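Local structure of hexokinase (Schistosoma mansoni, 1BDG) at residues L39-E47 / Y226-L235. The protein catalyses the transfer of a phosphoryl group from ATP to glucose and other hexoses, giving hexose 6-phosphates in the first step of glycolysis. Sequence-based numbering, arbitrary orientation.
Sequences LGLQKSTNE and YIEDSSKVEL. With SO4 (sulfate ion), chain E.
Y226 and E228 form a polar pair that L41 meets from the opposite direction, its CD1 methyl 4.0 Å from Y226 OH and 3.9 Å from E228 OE1. The tyrosine suits this buried strand site because its ring packs on I385 and I389 of helix 357-389 while its hydroxyl bonds E228 OE1, on the anti lone pair. A salt bridge from R388 reaches the same oxygen, so the buried carboxylate is probably held as an anion. Strand 222-229 belongs to the central sheet of the large subdomain, in the actin-like ATPase fold of hexokinases; beyond it D229 OD1 accepts from S231 N in an Asx turn. K232, long and charged, suits its exposed turn, reaching a sulfate probably from the crystallisation liquor. V233, centre of an inverse gamma turn, offers CG2 to L41 CD2. L41 O accepts a weak bond from E234 N (3.2 Å, 132°) and another from a water, which accepts from L235 N. With CG anti to the carbonyl carbon (chi1 -59°), E234's extended chain brings OE1 to K43 N, which donates nearly straight (175°) from above the carboxylate plane. L235 crosses N46 at about a right angle, CD1 3.7 Å from ND2; this amide, fixed by donating in-plane to a G40 O lone pair, gives the leucine methyl a flat neighbour.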
loop_
_atom_site.group_PDB
_atom_site.type_symbol
_atom_site.label_atom_id
_atom_site.label_comp_id
_atom_site.label_asym_id
_atom_site.label_seq_id
_atom_site.Cartn_x
_atom_site.Cartn_y
_atom_site.Cartn_z
ATOM N N LEU A 39 14.389 -15.789 -3.985
ATOM C CA LEU A 39 14.173 -16.964 -3.139
ATOM C C LEU A 39 12.681 -17.319 -3.133
ATOM O O LEU A 39 12.328 -18.497 -3.098
ATOM C CB LEU A 39 14.602 -16.703 -1.693
ATOM C CG LEU A 39 16.066 -16.743 -1.263
ATOM C CD1 LEU A 39 16.128 -16.487 0.239
ATOM C CD2 LEU A 39 16.712 -18.082 -1.598
ATOM N N GLY A 40 11.819 -16.297 -3.153
ATOM C CA GLY A 40 10.378 -16.515 -3.134
ATOM C C GLY A 40 9.804 -17.110 -4.413
ATOM O O GLY A 40 8.711 -17.686 -4.407
ATOM N N LEU A 41 10.519 -16.927 -5.523
ATOM C CA LEU A 41 10.090 -17.454 -6.822
ATOM C C LEU A 41 10.486 -18.926 -6.912
ATOM O O LEU A 41 9.955 -19.680 -7.727
ATOM C CB LEU A 41 10.717 -16.650 -7.974
ATOM C CG LEU A 41 10.401 -15.149 -7.993
ATOM C CD1 LEU A 41 11.419 -14.401 -8.789
ATOM C CD2 LEU A 41 9.023 -14.869 -8.534
ATOM N N GLN A 42 11.393 -19.335 -6.035
ATOM C CA GLN A 42 11.869 -20.703 -5.995
ATOM C C GLN A 42 11.003 -21.552 -5.065
ATOM O O GLN A 42 10.685 -21.153 -3.942
ATOM C CB GLN A 42 13.316 -20.754 -5.509
ATOM C CG GLN A 42 14.367 -20.133 -6.410
ATOM C CD GLN A 42 15.753 -20.723 -6.135
ATOM O OE1 GLN A 42 16.321 -21.399 -6.987
ATOM N NE2 GLN A 42 16.274 -20.515 -4.927
ATOM N N LYS A 43 10.673 -22.755 -5.519
ATOM C CA LYS A 43 9.852 -23.669 -4.740
ATOM C C LYS A 43 10.550 -24.133 -3.470
ATOM O O LYS A 43 9.971 -24.076 -2.372
ATOM C CB LYS A 43 9.457 -24.872 -5.589
ATOM C CG LYS A 43 8.723 -24.455 -6.848
ATOM C CD LYS A 43 8.415 -25.627 -7.764
ATOM C CE LYS A 43 7.322 -26.511 -7.179
ATOM N NZ LYS A 43 6.348 -26.944 -8.229
ATOM N N SER A 44 11.811 -24.540 -3.599
ATOM C CA SER A 44 12.549 -25.031 -2.439
ATOM C C SER A 44 12.866 -23.963 -1.412
ATOM O O SER A 44 13.323 -24.284 -0.313
ATOM C CB SER A 44 13.823 -25.733 -2.881
ATOM O OG SER A 44 14.483 -24.987 -3.879
ATOM N N THR A 45 12.584 -22.703 -1.740
ATOM C CA THR A 45 12.882 -21.603 -0.833
ATOM C C THR A 45 11.833 -20.513 -0.694
ATOM O O THR A 45 12.157 -19.428 -0.214
ATOM C CB THR A 45 14.217 -20.925 -1.197
ATOM O OG1 THR A 45 14.219 -20.582 -2.585
ATOM C CG2 THR A 45 15.369 -21.844 -0.950
ATOM N N ASN A 46 10.593 -20.771 -1.103
ATOM C CA ASN A 46 9.535 -19.761 -0.957
ATOM C C ASN A 46 9.044 -19.688 0.497
ATOM O O ASN A 46 8.969 -18.612 1.104
ATOM C CB ASN A 46 8.340 -20.068 -1.860
ATOM C CG ASN A 46 7.113 -19.242 -1.493
ATOM O OD1 ASN A 46 6.369 -19.605 -0.575
ATOM N ND2 ASN A 46 6.904 -18.118 -2.190
ATOM N N GLU A 47 8.754 -20.862 1.052
ATOM C CA GLU A 47 8.258 -21.012 2.411
ATOM C C GLU A 47 9.263 -20.575 3.485
ATOM O O GLU A 47 8.971 -20.636 4.672
ATOM C CB GLU A 47 7.841 -22.467 2.629
ATOM C CG GLU A 47 7.097 -22.759 3.935
ATOM C CD GLU A 47 6.900 -24.248 4.149
ATOM O OE1 GLU A 47 7.845 -24.895 4.650
ATOM O OE2 GLU A 47 5.819 -24.778 3.792
ATOM N N TYR A 226 5.063 -6.524 -10.605
ATOM C CA TYR A 226 5.833 -6.279 -11.819
ATOM C C TYR A 226 5.703 -7.437 -12.822
ATOM O O TYR A 226 5.277 -8.530 -12.454
ATOM C CB TYR A 226 7.306 -6.012 -11.443
ATOM C CG TYR A 226 8.060 -7.233 -10.988
ATOM C CD1 TYR A 226 7.935 -7.709 -9.693
ATOM C CD2 TYR A 226 8.853 -7.957 -11.881
ATOM C CE1 TYR A 226 8.578 -8.896 -9.300
ATOM C CE2 TYR A 226 9.495 -9.129 -11.505
ATOM C CZ TYR A 226 9.354 -9.599 -10.220
ATOM O OH TYR A 226 9.964 -10.779 -9.854
ATOM N N ILE A 227 6.024 -7.201 -14.093
ATOM C CA ILE A 227 5.940 -8.288 -15.073
ATOM C C ILE A 227 7.209 -9.132 -14.980
ATOM O O ILE A 227 8.312 -8.591 -14.998
ATOM C CB ILE A 227 5.741 -7.798 -16.525
ATOM C CG1 ILE A 227 4.591 -6.788 -16.608
ATOM C CG2 ILE A 227 5.329 -8.985 -17.396
ATOM C CD1 ILE A 227 4.409 -6.155 -17.983
ATOM N N GLU A 228 7.043 -10.450 -14.885
ATOM C CA GLU A 228 8.165 -11.379 -14.755
ATOM C C GLU A 228 8.170 -12.497 -15.791
ATOM O O GLU A 228 7.190 -12.747 -16.474
ATOM C CB GLU A 228 8.157 -11.991 -13.341
ATOM C CG GLU A 228 9.084 -13.196 -13.096
ATOM C CD GLU A 228 10.537 -12.821 -12.962
ATOM O OE1 GLU A 228 10.869 -12.200 -11.939
ATOM O OE2 GLU A 228 11.348 -13.146 -13.860
ATOM N N ASP A 229 9.321 -13.138 -15.903
ATOM C CA ASP A 229 9.596 -14.257 -16.791
ATOM C C ASP A 229 8.914 -15.484 -16.146
ATOM O O ASP A 229 9.334 -15.971 -15.100
ATOM C CB ASP A 229 11.123 -14.412 -16.794
ATOM C CG ASP A 229 11.644 -15.321 -17.872
ATOM O OD1 ASP A 229 11.321 -16.521 -17.875
ATOM O OD2 ASP A 229 12.458 -14.838 -18.680
ATOM N N SER A 230 7.878 -16.013 -16.770
ATOM C CA SER A 230 7.189 -17.166 -16.199
ATOM C C SER A 230 8.004 -18.454 -16.229
ATOM O O SER A 230 7.436 -19.544 -16.096
ATOM C CB SER A 230 5.851 -17.396 -16.898
ATOM O OG SER A 230 6.076 -17.769 -18.244
ATOM N N SER A 231 9.302 -18.356 -16.512
ATOM C CA SER A 231 10.170 -19.542 -16.516
ATOM C C SER A 231 10.817 -19.619 -15.150
ATOM O O SER A 231 11.301 -20.674 -14.732
ATOM C CB SER A 231 11.229 -19.444 -17.587
ATOM N N LYS A 232 10.787 -18.480 -14.460
ATOM C CA LYS A 232 11.348 -18.328 -13.130
ATOM C C LYS A 232 10.309 -18.518 -12.039
ATOM O O LYS A 232 10.654 -18.873 -10.928
ATOM C CB LYS A 232 11.970 -16.946 -12.983
ATOM C CG LYS A 232 13.007 -16.625 -14.026
ATOM C CD LYS A 232 13.615 -15.259 -13.780
ATOM C CE LYS A 232 14.812 -15.020 -14.685
ATOM N NZ LYS A 232 15.397 -13.675 -14.474
ATOM N N VAL A 233 9.037 -18.259 -12.336
ATOM C CA VAL A 233 8.007 -18.420 -11.316
ATOM C C VAL A 233 7.701 -19.898 -11.155
ATOM O O VAL A 233 6.663 -20.368 -11.597
ATOM C CB VAL A 233 6.724 -17.673 -11.667
ATOM C CG1 VAL A 233 5.777 -17.732 -10.488
ATOM C CG2 VAL A 233 7.029 -16.233 -12.024
ATOM N N GLU A 234 8.583 -20.615 -10.467
ATOM C CA GLU A 234 8.429 -22.061 -10.298
ATOM C C GLU A 234 7.113 -22.582 -9.725
ATOM O O GLU A 234 6.632 -23.651 -10.126
ATOM C CB GLU A 234 9.611 -22.624 -9.526
ATOM C CG GLU A 234 10.954 -22.367 -10.203
ATOM C CD GLU A 234 12.103 -22.898 -9.390
ATOM O OE1 GLU A 234 11.849 -23.525 -8.339
ATOM O OE2 GLU A 234 13.266 -22.688 -9.795
ATOM N N LEU A 235 6.511 -21.825 -8.818
ATOM C CA LEU A 235 5.254 -22.243 -8.232
ATOM C C LEU A 235 4.158 -22.223 -9.272
ATOM O O LEU A 235 3.123 -22.837 -9.081
ATOM C CB LEU A 235 4.872 -21.350 -7.059
ATOM C CG LEU A 235 5.811 -21.437 -5.861
ATOM C CD1 LEU A 235 5.798 -20.138 -5.103
ATOM C CD2 LEU A 235 5.422 -22.587 -4.971
HETATM S S SO4 E . 16.642 -14.336 -10.458
HETATM O O1 SO4 E . 17.406 -13.560 -9.514
HETATM O O2 SO4 E . 15.801 -13.459 -11.219
HETATM O O3 SO4 E . 17.550 -15.025 -11.341
HETATM O O4 SO4 E . 15.818 -15.288 -9.761
HETATM O O HOH W 1 7.152 -19.231 -7.958
#